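Local atomic coordinates of freshwater cyanophage protein (Microcystis phage Mic1, PDB entry 6L2W), a protein that is of unknown function but adopts a novel fold, an antiparallel sheet backed by helices, and is probably a structural protein of the phage. Residues Phe3-His9 and Ser82-Lys88; Ile64-Ser69 and Asn103-Lys107. The contacts are given in a common frame with arbitrary orientation. Residues are numbered along the deposited sequence.

Contact 1 pairs two central strands of the antiparallel sheet, and contact 2 packs the loop after helix 51-61 against helix 96-115, which follows strand 83-89 in the chain. Their centres lie about 14 Å apart, yet they touch through Ile64: its CD1 is 3.7 Å from Leu6 CD1 and 4.1 Å from Tyr83 CB, so the apolar face of contact 1 runs into the hydrophobic part of contact 2. Trp76 of strand 75-77 joins them again, packing on Leu85 and Leu87 as well as on Ile64 and Leu106. Both contacts also reach the second subunit, contact 1 through His9 and His84, contact 2 through Glu65.

Contact 1: residues Phe3-His9 and Ser82-Lys88; sequences FVRLSYH and SYHLELK
Tyr8, rotamer p, lays its CB 3.6 Å from CD1 of the Tyr83 ring (chi1 m) at one end of an antiparallel strand pair. Extended strands 3-9 and 83-88 run at 155° with axes 4.6 Å apart. Phe3-Lys88, Arg5-Glu86 and Ser7-His84 (CA atoms 5.2-5.3 Å apart) are hydrogen-bonded both ways: Phe3 N–Lys88 O and Lys88 N–Phe3 O (both 2.7 Å), Arg5 N–Glu86 O (3.0 Å), Glu86 N–Arg5 O (2.9 Å), Ser7 N–His84 O (2.7 Å), His84 N–Ser7 O (2.9 Å). His9 N–Ser82 O (2.8 Å) ends the ladder. Non-hydrogen-bonded Val4-Leu87, Leu6-Leu85 and Tyr8-Tyr83 (CA atoms 4.2-4.5 Å apart) take turns with these, as in a regular antiparallel sheet. Successive residues face opposite ways, so Val4 (beta-branched, suiting a strand), Leu6, Leu85 and Leu87 form the apolar part of one face, ended by the tyrosines; Val4 CG1 meets Leu85 CD1 at 4.0 Å. The opposite face is mostly polar, though Phe3 lies on it. At its end His84 ND1 and NE2 of His9, whose CA-CB bond points sideways, share a 2.9 Å hydrogen bond, either as donor; a water links Ser7 OG to Arg5 O and His84 O. Arg5 NH2 makes a long salt bridge to Glu86 OE1 (3.9 Å); their stronger partners are Phe42 O and Arg74. Helix 51-61 covers the apolar face through Val55, Tyr58 and Cys59, while strands 17-23 and 75-77 border 3-9 and 83-88 respectively.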
ATOM      1  N   PHE B   3       3.096  -1.280  16.290  1.00 54.26           N
ATOM      2  CA  PHE B   3       3.583  -2.343  15.408  1.00 50.44           C
ATOM      3  C   PHE B   3       3.927  -1.792  14.027  1.00 40.84           C
ATOM      4  O   PHE B   3       3.520  -0.713  13.589  1.00 38.93           O
ATOM      5  CB  PHE B   3       2.544  -3.445  15.175  1.00 55.05           C
ATOM      6  CG  PHE B   3       1.922  -4.023  16.417  1.00 65.80           C
ATOM      7  CD1 PHE B   3       2.358  -5.236  16.926  1.00 72.59           C
ATOM      8  CD2 PHE B   3       0.881  -3.368  17.054  1.00 65.32           C
ATOM      9  CE1 PHE B   3       1.774  -5.776  18.061  1.00 74.42           C
ATOM     10  CE2 PHE B   3       0.303  -3.908  18.192  1.00 70.79           C
ATOM     11  CZ  PHE B   3       0.748  -5.109  18.692  1.00 71.34           C
ATOM     12  N   VAL B   4       4.553  -2.696  13.329  1.00 38.33           N
ATOM     13  CA  VAL B   4       5.286  -2.454  12.171  1.00 42.21           C
ATOM     14  C   VAL B   4       5.164  -3.715  11.303  1.00 45.08           C
ATOM     15  O   VAL B   4       5.252  -4.851  11.831  1.00 37.03           O
ATOM     16  CB  VAL B   4       6.723  -2.118  12.603  1.00 41.40           C
ATOM     17  CG1 VAL B   4       7.760  -3.041  11.998  1.00 47.15           C
ATOM     18  CG2 VAL B   4       7.022  -0.650  12.369  1.00 42.95           C
ATOM     19  N   ARG B   5       4.895  -3.516  10.007  1.00 38.70           N
ATOM     20  CA  ARG B   5       4.817  -4.619   9.060  1.00 38.25           C
ATOM     21  C   ARG B   5       5.496  -4.213   7.743  1.00 37.41           C
ATOM     22  O   ARG B   5       5.366  -3.091   7.244  1.00 35.90           O
ATOM     23  CB  ARG B   5       3.351  -5.004   8.817  1.00 41.13           C
ATOM     24  CG  ARG B   5       3.180  -6.208   7.907  1.00 38.91           C
ATOM     25  CD  ARG B   5       1.783  -6.791   7.956  1.00 38.87           C
ATOM     26  NE  ARG B   5       0.810  -5.923   7.330  1.00 36.33           N
ATOM     27  CZ  ARG B   5      -0.434  -6.273   7.025  1.00 38.55           C
ATOM     28  NH1 ARG B   5      -0.870  -7.502   7.261  1.00 37.26           N
ATOM     29  NH2 ARG B   5      -1.230  -5.388   6.452  1.00 36.68           N
ATOM     30  N   LEU B   6       6.153  -5.180   7.153  1.00 38.03           N
ATOM     31  CA  LEU B   6       6.890  -4.970   5.965  1.00 38.91           C
ATOM     32  C   LEU B   6       6.216  -5.769   4.856  1.00 40.73           C
ATOM     33  O   LEU B   6       6.133  -6.975   4.968  1.00 40.06           O
ATOM     34  CB  LEU B   6       8.319  -5.463   6.203  1.00 36.80           C
ATOM     35  CG  LEU B   6       9.212  -5.456   4.970  1.00 43.18           C
ATOM     36  CD1 LEU B   6       9.294  -4.054   4.389  1.00 44.40           C
ATOM     37  CD2 LEU B   6      10.603  -5.993   5.293  1.00 44.39           C
ATOM     38  N   SER B   7       5.782  -5.104   3.793  1.00 39.57           N
ATOM     39  CA  SER B   7       5.123  -5.801   2.709  1.00 37.88           C
ATOM     40  C   SER B   7       5.970  -5.768   1.430  1.00 36.43           C
ATOM     41  O   SER B   7       6.816  -4.876   1.231  1.00 31.88           O
ATOM     42  CB  SER B   7       3.746  -5.243   2.454  1.00 35.90           C
ATOM     43  OG  SER B   7       2.996  -5.172   3.654  1.00 38.12           O
ATOM     44  N   TYR B   8       5.691  -6.740   0.556  1.00 33.79           N
ATOM     45  CA  TYR B   8       6.262  -6.747  -0.755  1.00 38.38           C
ATOM     46  C   TYR B   8       5.124  -6.827  -1.782  1.00 40.92           C
ATOM     47  O   TYR B   8       4.032  -7.317  -1.494  1.00 34.12           O
ATOM     48  CB  TYR B   8       7.312  -7.851  -0.887  1.00 39.50           C
ATOM     49  CG  TYR B   8       6.785  -9.261  -1.000  1.00 44.46           C
ATOM     50  CD1 TYR B   8       6.561  -9.848  -2.235  1.00 48.58           C
ATOM     51  CD2 TYR B   8       6.562 -10.032   0.127  1.00 48.13           C
ATOM     52  CE1 TYR B   8       6.113 -11.151  -2.339  1.00 47.28           C
ATOM     53  CE2 TYR B   8       6.119 -11.340   0.045  1.00 46.39           C
ATOM     54  CZ  TYR B   8       5.895 -11.898  -1.194  1.00 47.94           C
ATOM     55  OH  TYR B   8       5.429 -13.169  -1.269  1.00 48.23           O
ATOM     56  N   HIS B   9       5.389  -6.314  -2.978  1.00 38.03           N
ATOM     57  CA  HIS B   9       4.390  -6.313  -4.034  1.00 38.61           C
ATOM     58  C   HIS B   9       5.054  -5.939  -5.346  1.00 38.37           C
ATOM     59  O   HIS B   9       5.832  -5.009  -5.414  1.00 43.58           O
ATOM     60  CB  HIS B   9       3.263  -5.326  -3.736  1.00 40.32           C
ATOM     61  CG  HIS B   9       3.739  -4.138  -2.973  1.00 39.01           C
ATOM     62  ND1 HIS B   9       4.764  -3.342  -3.430  1.00 37.51           N
ATOM     63  CD2 HIS B   9       3.352  -3.622  -1.786  1.00 39.38           C
ATOM     64  CE1 HIS B   9       5.017  -2.398  -2.533  1.00 41.56           C
ATOM     65  NE2 HIS B   9       4.156  -2.538  -1.529  1.00 40.42           N
ATOM     66  N   SER B  82       9.003  -2.033  -4.722  1.00 35.84           N
ATOM     67  CA  SER B  82       8.775  -3.458  -4.462  1.00 36.20           C
ATOM     68  C   SER B  82       8.327  -3.747  -3.013  1.00 35.32           C
ATOM     69  O   SER B  82       7.742  -4.804  -2.756  1.00 36.39           O
ATOM     70  CB  SER B  82      10.028  -4.212  -4.746  1.00 38.49           C
ATOM     71  OG  SER B  82      10.360  -4.144  -6.114  1.00 41.38           O
ATOM     72  N   TYR B  83       8.658  -2.873  -2.058  1.00 33.23           N
ATOM     73  CA  TYR B  83       8.414  -3.120  -0.630  1.00 34.78           C
ATOM     74  C   TYR B  83       7.819  -1.868   0.005  1.00 32.16           C
ATOM     75  O   TYR B  83       8.065  -0.771  -0.427  1.00 33.30           O
ATOM     76  CB  TYR B  83       9.690  -3.472   0.153  1.00 34.15           C
ATOM     77  CG  TYR B  83      10.584  -4.457  -0.540  1.00 33.17           C
ATOM     78  CD1 TYR B  83      10.293  -5.805  -0.524  1.00 36.72           C
ATOM     79  CD2 TYR B  83      11.669  -4.035  -1.275  1.00 35.36           C
ATOM     80  CE1 TYR B  83      11.065  -6.720  -1.207  1.00 34.88           C
ATOM     81  CE2 TYR B  83      12.458  -4.935  -1.972  1.00 35.05           C
ATOM     82  CZ  TYR B  83      12.138  -6.277  -1.955  1.00 35.63           C
ATOM     83  OH  TYR B  83      12.873  -7.177  -2.661  1.00 38.94           O
ATOM     84  N   HIS B  84       7.098  -2.038   1.083  1.00 35.33           N
ATOM     85  CA  HIS B  84       6.869  -0.890   1.920  1.00 35.96           C
ATOM     86  C   HIS B  84       6.705  -1.323   3.369  1.00 34.59           C
ATOM     87  O   HIS B  84       6.421  -2.490   3.653  1.00 36.15           O
ATOM     88  CB  HIS B  84       5.688  -0.063   1.404  1.00 36.89           C
ATOM     89  CG  HIS B  84       4.358  -0.565   1.830  1.00 37.41           C
ATOM     90  ND1 HIS B  84       3.760  -1.619   1.208  1.00 38.52           N
ATOM     91  CD2 HIS B  84       3.503  -0.142   2.792  1.00 39.85           C
ATOM     92  CE1 HIS B  84       2.564  -1.820   1.754  1.00 43.14           C
ATOM     93  NE2 HIS B  84       2.386  -0.933   2.737  1.00 36.10           N
ATOM     94  N   LEU B  85       6.929  -0.355   4.252  1.00 35.90           N
ATOM     95  CA  LEU B  85       6.762  -0.530   5.681  1.00 34.63           C
ATOM     96  C   LEU B  85       5.520   0.238   6.148  1.00 33.57           C
ATOM     97  O   LEU B  85       5.178   1.299   5.624  1.00 32.74           O
ATOM     98  CB  LEU B  85       8.021  -0.014   6.384  1.00 36.73           C
ATOM     99  CG  LEU B  85       8.023  -0.163   7.901  1.00 39.37           C
ATOM    100  CD1 LEU B  85       8.283  -1.615   8.289  1.00 38.65           C
ATOM    101  CD2 LEU B  85       9.049   0.758   8.531  1.00 40.37           C
ATOM    102  N   GLU B  86       4.884  -0.277   7.183  1.00 35.79           N
ATOM    103  CA  GLU B  86       3.673   0.321   7.706  1.00 39.82           C
ATOM    104  C   GLU B  86       3.763   0.370   9.224  1.00 35.87           C
ATOM    105  O   GLU B  86       4.090  -0.605   9.841  1.00 36.39           O
ATOM    106  CB  GLU B  86       2.443  -0.499   7.296  1.00 43.46           C
ATOM    107  CG  GLU B  86       1.106   0.113   7.723  1.00 50.04           C
ATOM    108  CD  GLU B  86      -0.137  -0.696   7.332  1.00 58.94           C
ATOM    109  OE1 GLU B  86      -0.002  -1.689   6.551  1.00 57.14           O
ATOM    110  OE2 GLU B  86      -1.231  -0.366   7.845  1.00 55.18           O
ATOM    111  N   LEU B  87       3.478   1.506   9.810  1.00 36.80           N
ATOM    112  CA  LEU B  87       3.438   1.573  11.265  1.00 43.61           C
ATOM    113  C   LEU B  87       1.969   1.661  11.703  1.00 46.43           C
ATOM    114  O   LEU B  87       1.229   2.417  11.075  1.00 42.27           O
ATOM    115  CB  LEU B  87       4.224   2.813  11.699  1.00 41.38           C
ATOM    116  CG  LEU B  87       3.994   3.283  13.124  1.00 39.81           C
ATOM    117  CD1 LEU B  87       4.789   2.449  14.108  1.00 42.27           C
ATOM    118  CD2 LEU B  87       4.365   4.739  13.254  1.00 44.37           C
ATOM    119  N   LYS B  88       1.565   0.922  12.753  1.00 49.36           N
ATOM    120  CA  LYS B  88       0.219   1.104  13.375  1.00 57.10           C
ATOM    121  C   LYS B  88       0.304   1.075  14.909  1.00 59.57           C
ATOM    122  O   LYS B  88       1.289   0.592  15.481  1.00 55.41           O
ATOM    123  CB  LYS B  88      -0.785   0.080  12.833  1.00 53.80           C
ATOM    124  CG  LYS B  88      -0.789  -1.303  13.458  1.00 56.77           C
ATOM    125  CD  LYS B  88      -2.106  -2.032  13.198  1.00 61.16           C
ATOM    126  CE  LYS B  88      -1.975  -3.530  13.042  1.00 65.12           C
ATOM    127  NZ  LYS B  88      -2.253  -4.274  14.291  1.00 70.35           N
TER
HETATM  128  O   HOH W   1       3.579  -3.050   5.107  1.00 46.37           O

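Contact 2: residues Ile64-Ser69 and Asn103-Lys107; sequences IEANGS and NLKLK
One asparagine carboxamide, that of Asn103, grips both the backbone and the side chain of another, Asn67, where an irregular loop meets a helix: Asn103 ND2 donates to Asn67 OD1 (2.8 Å), and Asn67 N to Asn103 OD1 (2.8 Å). A carboxamide offers a donor and an acceptor side by side, so Asn103, chi1 near -88°, can hold both; its OD1 also accepts from Trp76 NE1. Asn67, rotamer p, bends the loop as well: its OD1 accepts from Ser69 N at 2.9 Å, forming an Asx turn, and Gly68 in between takes phi/psi 77/4, a positive phi easily reached without a side chain. The Asx turn shapes the loop that follows helix 51-61, the two bonds to Asn103 fix it to helix 96-115, and Asn67 ND2 is bonded to Tyr75 O on strand 75-77. Before the turn, the backbone from Ile64 to Ala66 is extended. By CA distance Ala66 and Asn103 are the nearest pair, 4.5 Å, and the small CB of Ala66 lets the backbones approach while resting 4.3 Å from Leu106 CB. Leu106, chi1 m and chi2 t, points toward the loop and brings CD1 to 4.3 Å from Ile64 CG2, with Trp76 touching both residues. One water bridges Ile64 O and Leu106 O at 2.8 and 2.7 Å, and another accepts from Ala66 N at 2.8 Å and donates a weak bond to Leu106 O at 3.4 Å.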
ATOM      1  N   ILE B  64      14.201   1.267   1.396  1.00 37.99           N
ATOM      2  CA  ILE B  64      13.091   2.009   1.932  1.00 41.10           C
ATOM      3  C   ILE B  64      13.635   3.316   2.516  1.00 42.46           C
ATOM      4  O   ILE B  64      14.611   3.323   3.260  1.00 43.81           O
ATOM      5  CB  ILE B  64      12.328   1.165   2.966  1.00 39.56           C
ATOM      6  CG1 ILE B  64      11.531   0.059   2.271  1.00 42.10           C
ATOM      7  CG2 ILE B  64      11.443   2.034   3.845  1.00 40.97           C
ATOM      8  CD1 ILE B  64      10.999  -1.007   3.212  1.00 43.29           C
ATOM      9  N   GLU B  65      12.963   4.399   2.172  1.00 40.48           N
ATOM     10  CA  GLU B  65      13.456   5.717   2.438  1.00 47.78           C
ATOM     11  C   GLU B  65      12.415   6.511   3.238  1.00 45.89           C
ATOM     12  O   GLU B  65      11.218   6.238   3.205  1.00 45.32           O
ATOM     13  CB  GLU B  65      13.743   6.449   1.125  1.00 53.48           C
ATOM     14  CG  GLU B  65      14.953   5.951   0.344  1.00 60.08           C
ATOM     15  CD  GLU B  65      15.045   6.556  -1.053  1.00 65.99           C
ATOM     16  OE1 GLU B  65      14.977   7.795  -1.169  1.00 67.21           O
ATOM     17  OE2 GLU B  65      15.137   5.792  -2.032  1.00 71.06           O
ATOM     18  N   ALA B  66      12.909   7.513   3.941  1.00 43.05           N
ATOM     19  CA  ALA B  66      12.101   8.436   4.668  1.00 38.08           C
ATOM     20  C   ALA B  66      10.953   8.925   3.773  1.00 37.62           C
ATOM     21  O   ALA B  66      11.115   9.014   2.567  1.00 36.25           O
ATOM     22  CB  ALA B  66      12.998   9.559   5.132  1.00 40.41           C
ATOM     23  N   ASN B  67       9.796   9.237   4.364  1.00 37.60           N
ATOM     24  CA  ASN B  67       8.584   9.443   3.590  1.00 38.52           C
ATOM     25  C   ASN B  67       8.272  10.938   3.409  1.00 39.78           C
ATOM     26  O   ASN B  67       7.350  11.250   2.682  1.00 39.69           O
ATOM     27  CB  ASN B  67       7.380   8.671   4.155  1.00 36.12           C
ATOM     28  CG  ASN B  67       6.912   9.088   5.532  1.00 37.40           C
ATOM     29  OD1 ASN B  67       7.177  10.192   6.009  1.00 39.36           O
ATOM     30  ND2 ASN B  67       6.175   8.200   6.173  1.00 35.30           N
ATOM     31  N   GLY B  68       9.012  11.836   4.057  1.00 41.68           N
ATOM     32  CA  GLY B  68       8.851  13.296   3.879  1.00 42.91           C
ATOM     33  C   GLY B  68       7.634  13.863   4.603  1.00 46.48           C
ATOM     34  O   GLY B  68       7.343  15.059   4.478  1.00 44.80           O
ATOM     35  N   SER B  69       6.914  13.023   5.352  1.00 48.63           N
ATOM     36  CA  SER B  69       5.764  13.473   6.140  1.00 49.42           C
ATOM     37  C   SER B  69       6.230  14.314   7.344  1.00 57.43           C
ATOM     38  O   SER B  69       7.177  13.974   8.072  1.00 47.10           O
ATOM     39  CB  SER B  69       4.935  12.295   6.588  1.00 47.18           C
ATOM     40  OG  SER B  69       3.736  12.702   7.243  1.00 47.53           O
ATOM     41  N   ASN B 103      11.705   8.391  10.249  1.00 38.28           N
ATOM     42  CA  ASN B 103      12.179   9.204   9.149  1.00 38.63           C
ATOM     43  C   ASN B 103      13.608   9.705   9.405  1.00 39.42           C
ATOM     44  O   ASN B 103      14.425   9.694   8.477  1.00 40.04           O
ATOM     45  CB  ASN B 103      11.231  10.374   8.893  1.00 39.60           C
ATOM     46  CG  ASN B 103      10.117  10.016   7.930  1.00 41.87           C
ATOM     47  OD1 ASN B 103      10.284   9.134   7.091  1.00 39.71           O
ATOM     48  ND2 ASN B 103       9.007  10.739   7.991  1.00 36.92           N
ATOM     49  N   LEU B 104      13.917  10.139  10.629  1.00 37.41           N
ATOM     50  CA  LEU B 104      15.273  10.600  10.948  1.00 41.48           C
ATOM     51  C   LEU B 104      16.252   9.436  10.716  1.00 39.71           C
ATOM     52  O   LEU B 104      17.247   9.575  10.024  1.00 41.18           O
ATOM     53  CB  LEU B 104      15.331  11.126  12.392  1.00 43.10           C
ATOM     54  CG  LEU B 104      16.731  11.393  12.966  1.00 44.32           C
ATOM     55  CD1 LEU B 104      17.480  12.401  12.117  1.00 44.84           C
ATOM     56  CD2 LEU B 104      16.670  11.872  14.419  1.00 43.44           C
ATOM     57  N   LYS B 105      15.935   8.280  11.257  1.00 37.45           N
ATOM     58  CA  LYS B 105      16.818   7.135  11.166  1.00 40.28           C
ATOM     59  C   LYS B 105      16.975   6.693   9.703  1.00 39.86           C
ATOM     60  O   LYS B 105      18.103   6.508   9.225  1.00 38.54           O
ATOM     61  CB  LYS B 105      16.296   6.009  12.055  1.00 42.01           C
ATOM     62  CG  LYS B 105      17.159   4.759  12.050  1.00 50.07           C
ATOM     63  CD  LYS B 105      18.432   4.895  12.848  1.00 54.97           C
ATOM     64  CE  LYS B 105      19.386   3.756  12.570  1.00 62.60           C
ATOM     65  NZ  LYS B 105      20.573   3.806  13.450  1.00 67.53           N
ATOM     66  N   LEU B 106      15.873   6.566   8.969  1.00 38.98           N
ATOM     67  CA  LEU B 106      15.967   6.109   7.576  1.00 38.16           C
ATOM     68  C   LEU B 106      16.791   7.109   6.773  1.00 37.22           C
ATOM     69  O   LEU B 106      17.546   6.734   5.879  1.00 38.67           O
ATOM     70  CB  LEU B 106      14.576   5.974   6.962  1.00 37.57           C
ATOM     71  CG  LEU B 106      13.763   4.771   7.432  1.00 40.60           C
ATOM     72  CD1 LEU B 106      12.328   4.909   6.947  1.00 43.52           C
ATOM     73  CD2 LEU B 106      14.363   3.458   6.944  1.00 39.94           C
ATOM     74  N   LYS B 107      16.630   8.378   7.095  1.00 38.17           N
ATOM     75  CA  LYS B 107      17.338   9.389   6.354  1.00 40.70           C
ATOM     76  C   LYS B 107      18.824   9.363   6.720  1.00 38.96           C
ATOM     77  O   LYS B 107      19.647   9.618   5.857  1.00 38.92           O
ATOM     78  CB  LYS B 107      16.760  10.781   6.606  1.00 44.28           C
ATOM     79  CG  LYS B 107      17.195  11.810   5.581  1.00 49.24           C
ATOM     80  CD  LYS B 107      16.930  11.373   4.151  1.00 57.30           C
ATOM     81  CE  LYS B 107      17.148  12.467   3.127  1.00 66.65           C
ATOM     82  NZ  LYS B 107      18.560  12.920   3.103  1.00 73.39           N
TER
HETATM   83  O   HOH W   2      16.857   4.803   4.130  1.00 38.56           O
HETATM   84  O   HOH W   3      15.593   8.088   3.491  1.00 42.46           O
HETATM   85  O   HOH W   4       7.957  12.808  10.415  1.00 54.12           O